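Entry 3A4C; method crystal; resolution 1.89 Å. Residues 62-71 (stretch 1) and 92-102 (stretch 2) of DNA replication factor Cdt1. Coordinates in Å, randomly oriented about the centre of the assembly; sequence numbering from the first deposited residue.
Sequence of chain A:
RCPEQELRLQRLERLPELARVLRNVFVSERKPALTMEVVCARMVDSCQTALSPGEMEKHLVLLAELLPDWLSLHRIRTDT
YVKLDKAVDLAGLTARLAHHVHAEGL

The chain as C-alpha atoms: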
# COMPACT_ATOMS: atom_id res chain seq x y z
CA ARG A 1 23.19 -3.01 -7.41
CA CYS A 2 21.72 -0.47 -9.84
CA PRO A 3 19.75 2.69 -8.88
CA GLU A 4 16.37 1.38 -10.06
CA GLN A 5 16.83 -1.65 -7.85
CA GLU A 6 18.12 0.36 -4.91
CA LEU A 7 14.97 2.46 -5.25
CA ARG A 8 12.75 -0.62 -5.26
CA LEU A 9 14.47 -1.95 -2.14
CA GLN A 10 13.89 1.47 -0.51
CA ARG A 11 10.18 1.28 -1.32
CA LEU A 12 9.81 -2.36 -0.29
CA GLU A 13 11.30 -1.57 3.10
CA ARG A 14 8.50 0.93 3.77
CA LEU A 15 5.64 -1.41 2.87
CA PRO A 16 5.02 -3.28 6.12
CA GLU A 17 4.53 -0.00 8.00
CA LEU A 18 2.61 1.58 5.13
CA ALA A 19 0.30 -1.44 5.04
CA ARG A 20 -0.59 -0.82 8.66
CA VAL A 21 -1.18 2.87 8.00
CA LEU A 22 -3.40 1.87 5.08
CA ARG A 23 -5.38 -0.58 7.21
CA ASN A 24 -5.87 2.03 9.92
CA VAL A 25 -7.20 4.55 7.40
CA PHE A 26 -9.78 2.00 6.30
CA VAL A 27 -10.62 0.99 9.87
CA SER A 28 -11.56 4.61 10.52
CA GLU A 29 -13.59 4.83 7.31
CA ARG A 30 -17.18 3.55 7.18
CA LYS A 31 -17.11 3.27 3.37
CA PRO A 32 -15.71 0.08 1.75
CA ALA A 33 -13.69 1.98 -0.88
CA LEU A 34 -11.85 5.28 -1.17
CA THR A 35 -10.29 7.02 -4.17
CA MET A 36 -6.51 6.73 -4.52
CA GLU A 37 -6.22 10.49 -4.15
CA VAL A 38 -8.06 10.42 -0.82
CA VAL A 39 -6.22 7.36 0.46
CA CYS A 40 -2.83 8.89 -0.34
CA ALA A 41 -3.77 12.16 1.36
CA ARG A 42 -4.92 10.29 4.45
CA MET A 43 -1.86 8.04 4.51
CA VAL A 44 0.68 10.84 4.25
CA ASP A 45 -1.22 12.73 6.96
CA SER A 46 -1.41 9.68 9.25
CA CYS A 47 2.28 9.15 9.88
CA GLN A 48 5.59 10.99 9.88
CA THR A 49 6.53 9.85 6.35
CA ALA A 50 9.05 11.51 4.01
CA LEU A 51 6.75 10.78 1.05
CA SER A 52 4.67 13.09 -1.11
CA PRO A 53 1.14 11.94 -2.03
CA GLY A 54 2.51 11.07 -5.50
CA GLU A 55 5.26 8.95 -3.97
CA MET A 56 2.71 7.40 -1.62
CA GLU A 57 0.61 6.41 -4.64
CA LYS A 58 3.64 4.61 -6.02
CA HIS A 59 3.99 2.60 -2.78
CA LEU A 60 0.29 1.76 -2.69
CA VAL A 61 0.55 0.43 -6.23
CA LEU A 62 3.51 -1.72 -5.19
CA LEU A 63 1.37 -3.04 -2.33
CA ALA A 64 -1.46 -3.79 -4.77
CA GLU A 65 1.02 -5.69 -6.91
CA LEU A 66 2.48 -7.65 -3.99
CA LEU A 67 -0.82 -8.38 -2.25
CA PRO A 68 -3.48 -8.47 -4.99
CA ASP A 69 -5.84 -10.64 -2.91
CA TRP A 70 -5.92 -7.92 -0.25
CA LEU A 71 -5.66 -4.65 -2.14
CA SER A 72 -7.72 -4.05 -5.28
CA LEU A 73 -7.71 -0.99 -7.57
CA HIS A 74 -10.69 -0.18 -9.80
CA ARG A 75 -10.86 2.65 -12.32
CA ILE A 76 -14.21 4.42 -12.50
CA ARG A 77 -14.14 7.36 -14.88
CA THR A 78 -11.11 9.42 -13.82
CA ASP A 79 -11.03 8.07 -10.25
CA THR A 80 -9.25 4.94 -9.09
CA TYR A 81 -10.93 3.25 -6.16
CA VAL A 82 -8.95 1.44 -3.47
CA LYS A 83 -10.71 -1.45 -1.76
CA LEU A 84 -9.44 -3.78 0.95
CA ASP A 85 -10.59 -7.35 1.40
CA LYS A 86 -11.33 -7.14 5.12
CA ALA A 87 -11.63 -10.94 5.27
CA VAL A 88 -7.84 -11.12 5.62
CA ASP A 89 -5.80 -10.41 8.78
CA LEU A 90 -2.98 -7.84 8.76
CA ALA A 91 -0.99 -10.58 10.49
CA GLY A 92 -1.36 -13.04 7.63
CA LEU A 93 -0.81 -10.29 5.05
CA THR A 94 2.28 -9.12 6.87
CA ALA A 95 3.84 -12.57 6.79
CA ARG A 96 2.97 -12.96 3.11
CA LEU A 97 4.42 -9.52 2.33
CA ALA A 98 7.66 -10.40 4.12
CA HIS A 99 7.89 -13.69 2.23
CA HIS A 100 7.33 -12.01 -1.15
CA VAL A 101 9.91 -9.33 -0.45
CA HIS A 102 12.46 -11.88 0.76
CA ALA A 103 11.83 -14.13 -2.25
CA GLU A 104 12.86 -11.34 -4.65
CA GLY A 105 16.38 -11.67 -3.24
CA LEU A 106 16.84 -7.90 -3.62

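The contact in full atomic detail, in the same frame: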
# COMPACT_ATOMS: atom_id res chain seq x y z
N LEU A 62 2.64 -0.58 -5.49
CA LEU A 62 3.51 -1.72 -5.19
C LEU A 62 2.81 -2.71 -4.27
O LEU A 62 2.89 -3.92 -4.47
CB LEU A 62 4.80 -1.24 -4.52
CG LEU A 62 5.80 -0.46 -5.37
CD1 LEU A 62 7.13 -0.34 -4.60
CD2 LEU A 62 6.01 -1.14 -6.70
N LEU A 63 2.11 -2.20 -3.27
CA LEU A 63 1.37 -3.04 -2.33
C LEU A 63 0.27 -3.82 -3.05
O LEU A 63 0.02 -4.99 -2.75
CB LEU A 63 0.77 -2.13 -1.26
CG LEU A 63 0.66 -2.49 0.21
CD1 LEU A 63 1.82 -3.37 0.71
CD2 LEU A 63 0.55 -1.19 1.00
N ALA A 64 -0.40 -3.15 -3.98
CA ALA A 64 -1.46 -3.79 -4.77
C ALA A 64 -0.90 -4.90 -5.64
O ALA A 64 -1.56 -5.90 -5.90
CB ALA A 64 -2.20 -2.75 -5.63
N GLU A 65 0.34 -4.70 -6.09
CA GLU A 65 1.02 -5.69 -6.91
C GLU A 65 1.53 -6.87 -6.09
O GLU A 65 1.50 -8.01 -6.55
CB GLU A 65 2.18 -5.02 -7.65
CG GLU A 65 1.68 -4.18 -8.82
CD GLU A 65 2.68 -3.17 -9.29
OE1 GLU A 65 3.78 -3.06 -8.69
OE2 GLU A 65 2.37 -2.47 -10.27
N LEU A 66 1.97 -6.59 -4.87
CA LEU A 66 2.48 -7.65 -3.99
C LEU A 66 1.37 -8.44 -3.32
O LEU A 66 1.51 -9.64 -3.09
CB LEU A 66 3.43 -7.08 -2.93
CG LEU A 66 4.92 -7.11 -3.30
CD1 LEU A 66 5.18 -6.14 -4.42
CD2 LEU A 66 5.79 -6.79 -2.11
N LEU A 67 0.27 -7.76 -3.00
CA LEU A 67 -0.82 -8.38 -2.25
C LEU A 67 -2.17 -8.18 -2.95
O LEU A 67 -3.08 -7.57 -2.39
CB LEU A 67 -0.89 -7.79 -0.84
CG LEU A 67 0.39 -7.89 0.01
CD1 LEU A 67 0.30 -6.99 1.23
CD2 LEU A 67 0.64 -9.33 0.42
N PRO A 68 -2.29 -8.71 -4.17
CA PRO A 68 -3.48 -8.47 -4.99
C PRO A 68 -4.77 -9.05 -4.40
O PRO A 68 -5.85 -8.57 -4.72
CB PRO A 68 -3.14 -9.19 -6.30
CG PRO A 68 -2.20 -10.27 -5.87
CD PRO A 68 -1.32 -9.56 -4.88
N ASP A 69 -4.66 -10.06 -3.55
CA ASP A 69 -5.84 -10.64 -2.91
C ASP A 69 -6.36 -9.76 -1.77
O ASP A 69 -7.49 -9.92 -1.31
CB ASP A 69 -5.54 -12.04 -2.39
CG ASP A 69 -5.41 -13.05 -3.52
OD1 ASP A 69 -5.83 -12.73 -4.65
OD2 ASP A 69 -4.89 -14.16 -3.26
N TRP A 70 -5.52 -8.83 -1.31
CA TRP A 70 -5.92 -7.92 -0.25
C TRP A 70 -6.35 -6.59 -0.83
O TRP A 70 -7.43 -6.09 -0.53
CB TRP A 70 -4.75 -7.70 0.71
CG TRP A 70 -5.05 -6.75 1.83
CD1 TRP A 70 -6.15 -6.74 2.62
CD2 TRP A 70 -4.21 -5.68 2.29
NE1 TRP A 70 -6.06 -5.73 3.55
CE2 TRP A 70 -4.87 -5.07 3.37
CE3 TRP A 70 -2.96 -5.19 1.89
CZ2 TRP A 70 -4.33 -3.98 4.06
CZ3 TRP A 70 -2.43 -4.11 2.58
CH2 TRP A 70 -3.11 -3.52 3.65
N LEU A 71 -5.49 -6.02 -1.66
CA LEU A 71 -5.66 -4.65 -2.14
C LEU A 71 -6.02 -4.62 -3.62
O LEU A 71 -5.24 -5.04 -4.46
CB LEU A 71 -4.36 -3.88 -1.92
CG LEU A 71 -4.32 -2.37 -2.17
CD1 LEU A 71 -5.44 -1.69 -1.44
CD2 LEU A 71 -2.99 -1.82 -1.70
N GLY A 92 -1.60 -12.15 8.75
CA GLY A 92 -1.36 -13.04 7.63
C GLY A 92 -0.75 -12.31 6.45
O GLY A 92 0.20 -12.80 5.83
N LEU A 93 -1.31 -11.14 6.14
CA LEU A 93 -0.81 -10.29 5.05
C LEU A 93 0.64 -9.93 5.28
O LEU A 93 1.43 -9.91 4.34
CB LEU A 93 -1.58 -8.98 5.00
CG LEU A 93 -2.93 -8.90 4.32
CD1 LEU A 93 -3.76 -10.12 4.61
CD2 LEU A 93 -3.63 -7.64 4.83
N THR A 94 0.95 -9.59 6.52
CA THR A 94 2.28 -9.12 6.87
C THR A 94 3.31 -10.22 6.68
O THR A 94 4.42 -9.96 6.23
CB THR A 94 2.32 -8.60 8.32
OG1 THR A 94 1.63 -7.35 8.40
CG2 THR A 94 3.76 -8.38 8.75
N ALA A 95 2.94 -11.45 7.01
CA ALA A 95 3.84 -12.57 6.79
C ALA A 95 4.01 -12.82 5.29
O ALA A 95 5.11 -13.06 4.81
CB ALA A 95 3.33 -13.82 7.49
N ARG A 96 2.91 -12.77 4.55
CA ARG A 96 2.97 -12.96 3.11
C ARG A 96 3.81 -11.87 2.44
O ARG A 96 4.61 -12.16 1.55
CB ARG A 96 1.57 -13.01 2.48
CG ARG A 96 0.86 -14.33 2.74
CD ARG A 96 -0.32 -14.53 1.81
NE ARG A 96 -1.39 -13.56 2.04
CZ ARG A 96 -2.20 -13.57 3.09
NH1 ARG A 96 -2.07 -14.50 4.03
NH2 ARG A 96 -3.15 -12.65 3.20
N LEU A 97 3.61 -10.63 2.86
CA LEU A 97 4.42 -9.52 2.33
C LEU A 97 5.91 -9.76 2.56
O LEU A 97 6.73 -9.62 1.64
CB LEU A 97 3.98 -8.21 2.98
CG LEU A 97 4.73 -6.92 2.63
CD1 LEU A 97 4.63 -6.64 1.14
CD2 LEU A 97 4.14 -5.77 3.42
N ALA A 98 6.27 -10.12 3.79
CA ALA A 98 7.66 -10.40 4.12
C ALA A 98 8.24 -11.52 3.26
O ALA A 98 9.37 -11.43 2.79
CB ALA A 98 7.79 -10.78 5.60
N HIS A 99 7.45 -12.57 3.05
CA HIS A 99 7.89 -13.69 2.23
C HIS A 99 8.13 -13.27 0.78
O HIS A 99 9.15 -13.62 0.18
CB HIS A 99 6.85 -14.81 2.25
CG HIS A 99 7.03 -15.81 1.15
ND1 HIS A 99 7.88 -16.89 1.26
CD2 HIS A 99 6.48 -15.88 -0.08
CE1 HIS A 99 7.83 -17.59 0.14
NE2 HIS A 99 6.99 -17.00 -0.69
N HIS A 100 7.18 -12.53 0.21
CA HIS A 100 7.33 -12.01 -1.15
C HIS A 100 8.58 -11.18 -1.30
O HIS A 100 9.35 -11.36 -2.25
CB HIS A 100 6.12 -11.15 -1.53
CG HIS A 100 4.84 -11.91 -1.57
ND1 HIS A 100 4.79 -13.29 -1.62
CD2 HIS A 100 3.55 -11.49 -1.58
CE1 HIS A 100 3.53 -13.68 -1.66
NE2 HIS A 100 2.76 -12.61 -1.63
N VAL A 101 8.77 -10.24 -0.38
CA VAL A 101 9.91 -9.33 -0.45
C VAL A 101 11.21 -10.12 -0.36
O VAL A 101 12.12 -9.91 -1.16
CB VAL A 101 9.84 -8.25 0.64
CG1 VAL A 101 11.15 -7.50 0.73
CG2 VAL A 101 8.66 -7.29 0.36
N HIS A 102 11.28 -11.03 0.61
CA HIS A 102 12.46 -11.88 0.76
C HIS A 102 12.73 -12.71 -0.49
O HIS A 102 13.88 -12.84 -0.93
CB HIS A 102 12.30 -12.81 1.97
CG HIS A 102 13.45 -13.74 2.16
ND1 HIS A 102 14.66 -13.33 2.69
CD2 HIS A 102 13.59 -15.06 1.87
CE1 HIS A 102 15.49 -14.36 2.73
NE2 HIS A 102 14.87 -15.42 2.24
O HOH W 1 0.06 -12.51 -2.14

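Two segments of one chain meet here almost at right angles: the end of one helix, with the turn that follows it, lies against the side of the helix 92-102, the helix axes crossing at 93° and coming no closer than 11.2 Å. That spacing leaves room for a layer of large side chains, and no direct hydrogen bond spans it. The contact is a matter of fit, burying 399 Å² in all, most of it contributed by leucines.

The residues of the second helix that meet the first stretch, Leu93, Arg96, Leu97, His100 and Val101, recur at intervals of three and four, so that they form one stripe along its surface. Thr94 and Ala98 point away from the contact.

At one end of the stripe Leu93 lays a methyl on one face of the indole of Trp70. Leu93 CD2 sits 3.1 Å from the centroid of the Trp70 five-membered ring, only 7° off the ring normal, a CH-pi contact, and 3.2 Å from Trp70 CE2. A flat, wide ring suits this place because it offers a broad apolar surface to a single protruding methyl.

Leu67 is the first residue after the helix to leave helical phi/psi. Its CA-to-CB bond points sideways, yet the m,t rotamer brings the end of the side chain nearer the second helix. There Leu67 CD2 lies 4.0 Å from Leu93 O, 4.3 Å from Arg96 CB and 4.1 Å from His100 CD2, while Leu67 CD1 lies 4.3 Å from Leu97 CB. The branched tip is thus a bump set into a hollow lined by successive turns of the helix. Arg96 touches here with its CB, while its guanidinium lies well away from Leu67.

Farther along, Leu66 points toward the helix and Leu66 CD2 fits between two neighbours, 3.5 Å from Leu97 CD1 and 3.8 Å from Val101 CG2. Leu97, itself buried, also reaches back to Leu63, where Leu63 CD1 approaches Leu97 CD2 at 4.3 Å. Leucine suits these positions because its forked end can fill a gap at some distance from the backbone; the shorter, beta-branched Val101 adds a methyl close to its own helix.

His100 closes the more exposed margin. His100 CD2 comes within 3.1 Å of Leu66 O, and a water links the same two residues, its O 2.7 Å from His100 NE2 and donating a weak hydrogen bond of 3.4 Å to Leu66 O. A half-polar ring suits this border, packing against Leu67 while NE2 meets the water.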